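Local coordinates for protein TbpB (Actinobacillus pleuropneumoniae, PDB 3HOL) that probably binds host transferrin at the bacterial surface, as the lipoprotein component of a receptor used to acquire iron, at residues W382-K388 with N494-V500; K447-F453 with N464-N468. All blocks are in the same frame, centred on the assembly; numbering follows the deposited sequence.

Contact 1. Residues W382-K388 with N494-V500; sequences WDAQVSK and NGSVGAV
The carbonyl oxygen of D383 is gripped by two groups of the facing strand: V500 N donates to it at 2.8 Å, and the CA-H of A499 adds a weaker contact. D383 N returns the bond to V500 O. The same reciprocal ladder repeats between Q385 and G498, and S387 and S496 exchange the last pair of bonds, S496 N to S387 O at 2.8 Å. The strands are almost exactly antiparallel, and they are the first and last long strands of the C-lobe beta barrel, so this pairing is the seam that closes it.

At the non-hydrogen-bonded pairs the side chains face the barrel interior. A384 CB meets A499 CB at 3.9 Å, and V386 and V497 lie side by side, their CG2 methyls in contact. The W382 ring brings its edge, not a face, to the A499 methyl (CE3 to CB 4.1 Å). With CG set between backbone N and carbonyl carbon (chi1 60°), the indole lies along the sheet face that carries A384 and A499, and its NE1 donates to F422 O.

Outward, V500 CG2 touches D383 CB, and both residues pack on L358 of strand 356-363 in the handle region; D383 OD1 accepts from A396 N. Q385 NE2 donates to S387 OG, which also bonds to N391. Near the strand end the bent chain of K388 lies over G495, CG 3.5 Å from CA, and continues past N494 O. Alternate residues thus spend their backbone polarity on the seam, while those between them bond A394 and W392 on one strand and H490 and F488 on the other; the two surfaces serve different neighbours: apolar groups line the barrel, and a mixed polar and apolar face meets the handle.

Contact 2. Residues K447-F453 with N464-N468; sequences KTSDAGF and NVKFN
Hydrogen bonds join T448 to F467 through both backbone and side chain. T448 N donates to F467 O at 2.9 Å, and F467 N donates to T448 OG1 at 3.1 Å, so the hydroxyl takes the place a strand carbonyl would occupy. Held between the backbone N and the carbonyl carbon (chi1 59°), OG1 also donates to S449 O, in the carbonyl plane on a lone pair; the hydroxyl is thereby fixed as acceptor toward one segment and donor within its own. At the other end F453 N reaches V465 O at 3.1 Å, with a weak return bond from V465 N to F453 O. The N464 side chain supplies a further bond from ND2 to A451 O (3.1 Å); the acceptor lies in the plane of the N464 amide, but the donor stands well above the carbonyl plane of A451.

T448 with F467 closes a long irregular excursion where it leaves two neighbouring strands of the C-lobe barrel, 441-447 and 470-477, and F453 with V465 ties it again farther out, by a single antiparallel bridge, not a ladder. Before it, G452 turns the chain with positive phi (70°) and brings its CA to 3.1 Å from V465 O.

Apolar contacts are led by a CH-pi interaction. V465 CG2 sits over one face of the F453 ring, 3.8 Å from the centroid and 17° off the normal, while the ring also meets W392 edge-to-face. The F467 ring instead offers its edge to T448, whose CG2 lies in the ring plane 3.9 Å from CD2.

The extended chain of K466 runs alongside the turn, its methylenes beside the carbonyl oxygens of D450 and A451. K466 NZ and D450 OD2 have opposite charges but are not in contact, 5.2 Å apart.

Overall arrangement
The chain starts with strand 7-9, which pairs with strand 495-508 of this barrel sheet, and after a long course through other sheets enters strand 375-387, which carries the first half of contact 1. The chain then runs through successive barrel strands to 441-447, where contact 2 closes a short loop of its own before strand 470-477 begins. Strand 495-508 finally returns to the first strand and completes contact 1, so contact 2 is nested within the loop that contact 1 closes. Their centres lie about 12 Å apart and they touch: the F467 ring packs on G495 and V497, and V465 on K388. The excursion between two barrel strands is thus folded against the barrel's seam.

Contact 1. Residues W382-K388 with N494-V500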
ATOM      1  N   TRP A 382      19.739  15.034   3.882  1.00 18.00           N
ATOM      2  CA  TRP A 382      18.415  15.519   3.564  1.00 18.44           C
ATOM      3  C   TRP A 382      18.362  16.017   2.128  1.00 18.48           C
ATOM      4  O   TRP A 382      19.395  16.155   1.474  1.00 17.58           O
ATOM      5  CB  TRP A 382      17.966  16.568   4.595  1.00 18.38           C
ATOM      6  CG  TRP A 382      18.830  17.824   4.726  1.00 19.45           C
ATOM      7  CD1 TRP A 382      20.201  17.902   4.816  1.00 20.37           C
ATOM      8  CD2 TRP A 382      18.350  19.179   4.808  1.00 20.34           C
ATOM      9  NE1 TRP A 382      20.603  19.226   4.959  1.00 18.77           N
ATOM     10  CE2 TRP A 382      19.489  20.026   4.936  1.00 20.50           C
ATOM     11  CE3 TRP A 382      17.065  19.757   4.797  1.00 17.28           C
ATOM     12  CZ2 TRP A 382      19.372  21.420   5.042  1.00 19.73           C
ATOM     13  CZ3 TRP A 382      16.945  21.129   4.897  1.00 20.43           C
ATOM     14  CH2 TRP A 382      18.095  21.955   5.017  1.00 21.40           C
ATOM     15  N   ASP A 383      17.141  16.190   1.628  1.00 18.30           N
ATOM     16  CA  ASP A 383      16.824  16.829   0.344  1.00 18.41           C
ATOM     17  C   ASP A 383      15.792  17.912   0.672  1.00 18.81           C
ATOM     18  O   ASP A 383      14.872  17.701   1.493  1.00 17.49           O
ATOM     19  CB  ASP A 383      16.217  15.834  -0.663  1.00 18.62           C
ATOM     20  CG  ASP A 383      17.223  14.868  -1.228  1.00 19.04           C
ATOM     21  OD1 ASP A 383      18.093  15.296  -2.015  1.00 17.87           O
ATOM     22  OD2 ASP A 383      17.147  13.658  -0.909  1.00 18.35           O
ATOM     23  N   ALA A 384      15.947  19.071   0.045  1.00 18.50           N
ATOM     24  CA  ALA A 384      15.147  20.224   0.391  1.00 18.90           C
ATOM     25  C   ALA A 384      15.224  21.288  -0.686  1.00 19.81           C
ATOM     26  O   ALA A 384      16.175  21.348  -1.472  1.00 19.61           O
ATOM     27  CB  ALA A 384      15.590  20.823   1.736  1.00 18.93           C
ATOM     28  N   GLN A 385      14.203  22.129  -0.698  1.00 20.54           N
ATOM     29  CA  GLN A 385      14.248  23.365  -1.437  1.00 21.24           C
ATOM     30  C   GLN A 385      13.701  24.477  -0.567  1.00 20.95           C
ATOM     31  O   GLN A 385      12.688  24.313   0.122  1.00 19.62           O
ATOM     32  CB  GLN A 385      13.471  23.231  -2.730  1.00 21.46           C
ATOM     33  CG  GLN A 385      13.646  24.397  -3.638  1.00 24.86           C
ATOM     34  CD  GLN A 385      12.702  24.308  -4.800  1.00 27.11           C
ATOM     35  OE1 GLN A 385      12.788  23.380  -5.594  1.00 31.00           O
ATOM     36  NE2 GLN A 385      11.782  25.256  -4.898  1.00 27.90           N
ATOM     37  N   VAL A 386      14.427  25.597  -0.557  1.00 20.33           N
ATOM     38  CA  VAL A 386      14.005  26.780   0.165  1.00 20.58           C
ATOM     39  C   VAL A 386      13.932  27.903  -0.857  1.00 21.89           C
ATOM     40  O   VAL A 386      14.849  28.054  -1.663  1.00 21.29           O
ATOM     41  CB  VAL A 386      14.950  27.142   1.325  1.00 19.59           C
ATOM     42  CG1 VAL A 386      14.371  28.314   2.116  1.00 20.03           C
ATOM     43  CG2 VAL A 386      15.188  25.937   2.288  1.00 18.42           C
ATOM     44  N   SER A 387      12.839  28.672  -0.830  1.00 23.57           N
ATOM     45  CA  SER A 387      12.600  29.717  -1.854  1.00 26.18           C
ATOM     46  C   SER A 387      12.099  31.035  -1.296  1.00 27.35           C
ATOM     47  O   SER A 387      11.258  31.065  -0.370  1.00 27.68           O
ATOM     48  CB  SER A 387      11.586  29.246  -2.909  1.00 26.22           C
ATOM     49  OG  SER A 387      12.085  28.149  -3.633  1.00 26.86           O
ATOM     50  N   LYS A 388      12.595  32.121  -1.898  1.00 28.14           N
ATOM     51  CA  LYS A 388      12.113  33.461  -1.624  1.00 29.69           C
ATOM     52  C   LYS A 388      12.223  34.244  -2.912  1.00 30.04           C
ATOM     53  O   LYS A 388      11.567  33.885  -3.891  1.00 29.64           O
ATOM     54  CB  LYS A 388      12.948  34.113  -0.537  1.00 30.09           C
ATOM     55  CG  LYS A 388      12.233  34.155   0.762  1.00 32.83           C
ATOM     56  CD  LYS A 388      11.514  35.439   0.966  1.00 35.98           C
ATOM     57  CE  LYS A 388      12.069  36.140   2.179  1.00 38.38           C
ATOM     58  NZ  LYS A 388      11.451  37.491   2.325  1.00 43.71           N
ATOM     59  N   ASN A 494       6.906  35.402   3.304  1.00 34.58           N
ATOM     60  CA  ASN A 494       8.234  35.437   3.940  1.00 33.11           C
ATOM     61  C   ASN A 494       9.136  34.253   3.631  1.00 31.01           C
ATOM     62  O   ASN A 494      10.186  34.101   4.262  1.00 30.50           O
ATOM     63  CB  ASN A 494       8.078  35.577   5.468  1.00 34.15           C
ATOM     64  CG  ASN A 494       7.380  36.863   5.852  1.00 37.19           C
ATOM     65  OD1 ASN A 494       7.337  37.802   5.052  1.00 40.91           O
ATOM     66  ND2 ASN A 494       6.829  36.921   7.072  1.00 40.34           N
ATOM     67  N   GLY A 495       8.734  33.421   2.671  1.00 28.26           N
ATOM     68  CA  GLY A 495       9.584  32.323   2.206  1.00 25.57           C
ATOM     69  C   GLY A 495       8.886  30.976   2.254  1.00 22.53           C
ATOM     70  O   GLY A 495       7.948  30.785   3.038  1.00 23.15           O
ATOM     71  N   SER A 496       9.381  30.040   1.460  1.00 20.42           N
ATOM     72  CA  SER A 496       8.812  28.679   1.371  1.00 19.01           C
ATOM     73  C   SER A 496       9.883  27.625   1.630  1.00 18.98           C
ATOM     74  O   SER A 496      11.056  27.829   1.302  1.00 17.86           O
ATOM     75  CB  SER A 496       8.215  28.434  -0.022  1.00 17.94           C
ATOM     76  OG  SER A 496       7.199  29.383  -0.309  1.00 18.27           O
ATOM     77  N   VAL A 497       9.474  26.480   2.167  1.00 18.08           N
ATOM     78  CA  VAL A 497      10.396  25.330   2.271  1.00 17.94           C
ATOM     79  C   VAL A 497       9.672  23.995   2.132  1.00 17.69           C
ATOM     80  O   VAL A 497       8.520  23.854   2.548  1.00 17.50           O
ATOM     81  CB  VAL A 497      11.192  25.359   3.601  1.00 17.89           C
ATOM     82  CG1 VAL A 497      10.281  25.537   4.816  1.00 17.39           C
ATOM     83  CG2 VAL A 497      12.119  24.088   3.752  1.00 19.54           C
ATOM     84  N   GLY A 498      10.365  23.033   1.538  1.00 17.98           N
ATOM     85  CA  GLY A 498       9.971  21.619   1.563  1.00 17.14           C
ATOM     86  C   GLY A 498      11.237  20.820   1.863  1.00 16.85           C
ATOM     87  O   GLY A 498      12.284  21.059   1.262  1.00 17.20           O
ATOM     88  N   ALA A 499      11.164  19.869   2.798  1.00 15.89           N
ATOM     89  CA  ALA A 499      12.366  19.217   3.248  1.00 14.63           C
ATOM     90  C   ALA A 499      12.005  17.797   3.649  1.00 14.53           C
ATOM     91  O   ALA A 499      10.987  17.587   4.320  1.00 13.56           O
ATOM     92  CB  ALA A 499      12.950  19.975   4.461  1.00 14.65           C
ATOM     93  N   VAL A 500      12.822  16.826   3.234  1.00 13.68           N
ATOM     94  CA  VAL A 500      12.710  15.451   3.761  1.00 14.02           C
ATOM     95  C   VAL A 500      14.058  15.004   4.292  1.00 15.07           C
ATOM     96  O   VAL A 500      15.083  15.327   3.687  1.00 16.85           O
ATOM     97  CB  VAL A 500      12.195  14.445   2.685  1.00 14.46           C
ATOM     98  CG1 VAL A 500      10.748  14.735   2.354  1.00 12.78           C
ATOM     99  CG2 VAL A 500      13.056  14.508   1.398  1.00 12.08           C
TER

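Contact 2. Residues K447-F453 with N464-N468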
ATOM      1  N   LYS A 447      12.762  25.578  12.808  1.00 21.13           N
ATOM      2  CA  LYS A 447      13.007  27.021  12.708  1.00 20.84           C
ATOM      3  C   LYS A 447      14.424  27.290  12.219  1.00 21.32           C
ATOM      4  O   LYS A 447      15.295  26.399  12.228  1.00 19.65           O
ATOM      5  CB  LYS A 447      12.828  27.687  14.076  1.00 21.31           C
ATOM      6  CG  LYS A 447      13.778  27.129  15.129  1.00 23.04           C
ATOM      7  CD  LYS A 447      13.629  27.802  16.466  1.00 28.20           C
ATOM      8  CE  LYS A 447      14.691  28.881  16.595  1.00 30.22           C
ATOM      9  NZ  LYS A 447      14.686  29.429  17.956  1.00 36.63           N
ATOM     10  N   THR A 448      14.651  28.525  11.799  1.00 20.10           N
ATOM     11  CA  THR A 448      16.011  28.978  11.515  1.00 21.11           C
ATOM     12  C   THR A 448      16.518  29.663  12.765  1.00 21.21           C
ATOM     13  O   THR A 448      15.753  29.884  13.734  1.00 21.42           O
ATOM     14  CB  THR A 448      16.044  30.024  10.373  1.00 21.09           C
ATOM     15  OG1 THR A 448      15.244  31.145  10.748  1.00 20.62           O
ATOM     16  CG2 THR A 448      15.477  29.448   9.088  1.00 19.47           C
ATOM     17  N   SER A 449      17.800  30.003  12.762  1.00 21.48           N
ATOM     18  CA  SER A 449      18.375  30.907  13.760  1.00 21.66           C
ATOM     19  C   SER A 449      17.608  32.253  13.775  1.00 23.47           C
ATOM     20  O   SER A 449      16.720  32.515  12.893  1.00 23.26           O
ATOM     21  CB  SER A 449      19.850  31.149  13.423  1.00 20.35           C
ATOM     22  OG  SER A 449      19.973  31.839  12.178  1.00 20.62           O
ATOM     23  N   ASP A 450      17.925  33.112  14.747  1.00 23.99           N
ATOM     24  CA  ASP A 450      17.273  34.427  14.753  1.00 26.73           C
ATOM     25  C   ASP A 450      17.588  35.223  13.474  1.00 26.08           C
ATOM     26  O   ASP A 450      16.691  35.783  12.875  1.00 27.06           O
ATOM     27  CB  ASP A 450      17.570  35.236  16.028  1.00 27.38           C
ATOM     28  CG  ASP A 450      16.488  36.324  16.311  1.00 33.59           C
ATOM     29  OD1 ASP A 450      15.772  36.222  17.342  1.00 40.32           O
ATOM     30  OD2 ASP A 450      16.332  37.277  15.506  1.00 37.42           O
ATOM     31  N   ALA A 451      18.845  35.241  13.030  1.00 26.16           N
ATOM     32  CA  ALA A 451      19.204  35.959  11.794  1.00 25.65           C
ATOM     33  C   ALA A 451      18.824  35.250  10.485  1.00 25.44           C
ATOM     34  O   ALA A 451      18.900  35.863   9.410  1.00 23.53           O
ATOM     35  CB  ALA A 451      20.698  36.298  11.769  1.00 26.27           C
ATOM     36  N   GLY A 452      18.464  33.961  10.557  1.00 24.28           N
ATOM     37  CA  GLY A 452      18.093  33.213   9.338  1.00 23.35           C
ATOM     38  C   GLY A 452      19.325  32.973   8.480  1.00 23.91           C
ATOM     39  O   GLY A 452      20.452  33.081   8.973  1.00 21.81           O
ATOM     40  N   PHE A 453      19.129  32.632   7.210  1.00 24.09           N
ATOM     41  CA  PHE A 453      20.246  32.375   6.314  1.00 26.48           C
ATOM     42  C   PHE A 453      20.010  32.914   4.926  1.00 27.33           C
ATOM     43  O   PHE A 453      18.847  33.127   4.525  1.00 26.63           O
ATOM     44  CB  PHE A 453      20.651  30.881   6.298  1.00 27.04           C
ATOM     45  CG  PHE A 453      19.674  29.952   5.608  1.00 28.08           C
ATOM     46  CD1 PHE A 453      19.870  29.579   4.269  1.00 29.58           C
ATOM     47  CD2 PHE A 453      18.616  29.381   6.305  1.00 28.11           C
ATOM     48  CE1 PHE A 453      18.995  28.695   3.621  1.00 29.19           C
ATOM     49  CE2 PHE A 453      17.732  28.475   5.662  1.00 31.07           C
ATOM     50  CZ  PHE A 453      17.915  28.143   4.325  1.00 29.99           C
ATOM     51  N   ASN A 464      17.960  37.660   4.574  1.00 29.15           N
ATOM     52  CA  ASN A 464      17.993  36.230   4.879  1.00 28.07           C
ATOM     53  C   ASN A 464      16.591  35.673   5.059  1.00 27.14           C
ATOM     54  O   ASN A 464      15.733  36.337   5.640  1.00 26.31           O
ATOM     55  CB  ASN A 464      18.754  36.005   6.170  1.00 28.30           C
ATOM     56  CG  ASN A 464      20.232  36.200   6.012  1.00 28.73           C
ATOM     57  OD1 ASN A 464      20.745  36.426   4.904  1.00 26.96           O
ATOM     58  ND2 ASN A 464      20.941  36.098   7.126  1.00 29.60           N
ATOM     59  N   VAL A 465      16.349  34.448   4.599  1.00 26.68           N
ATOM     60  CA  VAL A 465      15.089  33.789   4.943  1.00 25.84           C
ATOM     61  C   VAL A 465      15.059  33.438   6.432  1.00 25.20           C
ATOM     62  O   VAL A 465      16.080  33.033   7.008  1.00 23.55           O
ATOM     63  CB  VAL A 465      14.833  32.504   4.117  1.00 26.94           C
ATOM     64  CG1 VAL A 465      14.915  32.801   2.651  1.00 29.04           C
ATOM     65  CG2 VAL A 465      15.821  31.379   4.502  1.00 25.84           C
ATOM     66  N   LYS A 466      13.883  33.578   7.038  1.00 24.49           N
ATOM     67  CA  LYS A 466      13.653  33.137   8.421  1.00 24.16           C
ATOM     68  C   LYS A 466      12.397  32.275   8.525  1.00 24.03           C
ATOM     69  O   LYS A 466      11.399  32.535   7.839  1.00 24.02           O
ATOM     70  CB  LYS A 466      13.525  34.331   9.361  1.00 24.58           C
ATOM     71  CG  LYS A 466      14.717  35.276   9.276  1.00 26.53           C
ATOM     72  CD  LYS A 466      14.496  36.539  10.073  1.00 30.08           C
ATOM     73  CE  LYS A 466      15.614  37.541   9.774  1.00 34.28           C
ATOM     74  NZ  LYS A 466      15.491  38.797  10.579  1.00 36.21           N
ATOM     75  N   PHE A 467      12.454  31.249   9.375  1.00 22.19           N
ATOM     76  CA  PHE A 467      11.297  30.416   9.653  1.00 22.62           C
ATOM     77  C   PHE A 467      11.156  30.207  11.157  1.00 23.25           C
ATOM     78  O   PHE A 467      12.159  30.012  11.862  1.00 22.47           O
ATOM     79  CB  PHE A 467      11.434  29.055   8.936  1.00 21.96           C
ATOM     80  CG  PHE A 467      11.335  29.146   7.440  1.00 21.09           C
ATOM     81  CD1 PHE A 467      10.076  29.193   6.809  1.00 20.37           C
ATOM     82  CD2 PHE A 467      12.488  29.207   6.649  1.00 19.38           C
ATOM     83  CE1 PHE A 467       9.983  29.301   5.405  1.00 20.71           C
ATOM     84  CE2 PHE A 467      12.406  29.301   5.243  1.00 20.17           C
ATOM     85  CZ  PHE A 467      11.141  29.349   4.622  1.00 17.71           C
ATOM     86  N   ASN A 468       9.920  30.288  11.644  1.00 23.89           N
ATOM     87  CA  ASN A 468       9.586  29.851  12.998  1.00 26.46           C
ATOM     88  C   ASN A 468       8.324  28.989  13.050  1.00 26.44           C
ATOM     89  O   ASN A 468       7.426  29.170  12.221  1.00 27.29           O
ATOM     90  CB  ASN A 468       9.390  31.055  13.919  1.00 26.92           C
ATOM     91  CG  ASN A 468      10.653  31.792  14.150  1.00 30.05           C
ATOM     92  OD1 ASN A 468      11.361  31.547  15.145  1.00 34.14           O
ATOM     93  ND2 ASN A 468      11.001  32.674  13.201  1.00 33.56           N
TER
HETATM   94  O   HOH W   1      14.348  31.883  14.108  1.00 38.81           O
HETATM   95  O   HOH W   2      14.089  33.987  12.550  1.00 40.78           O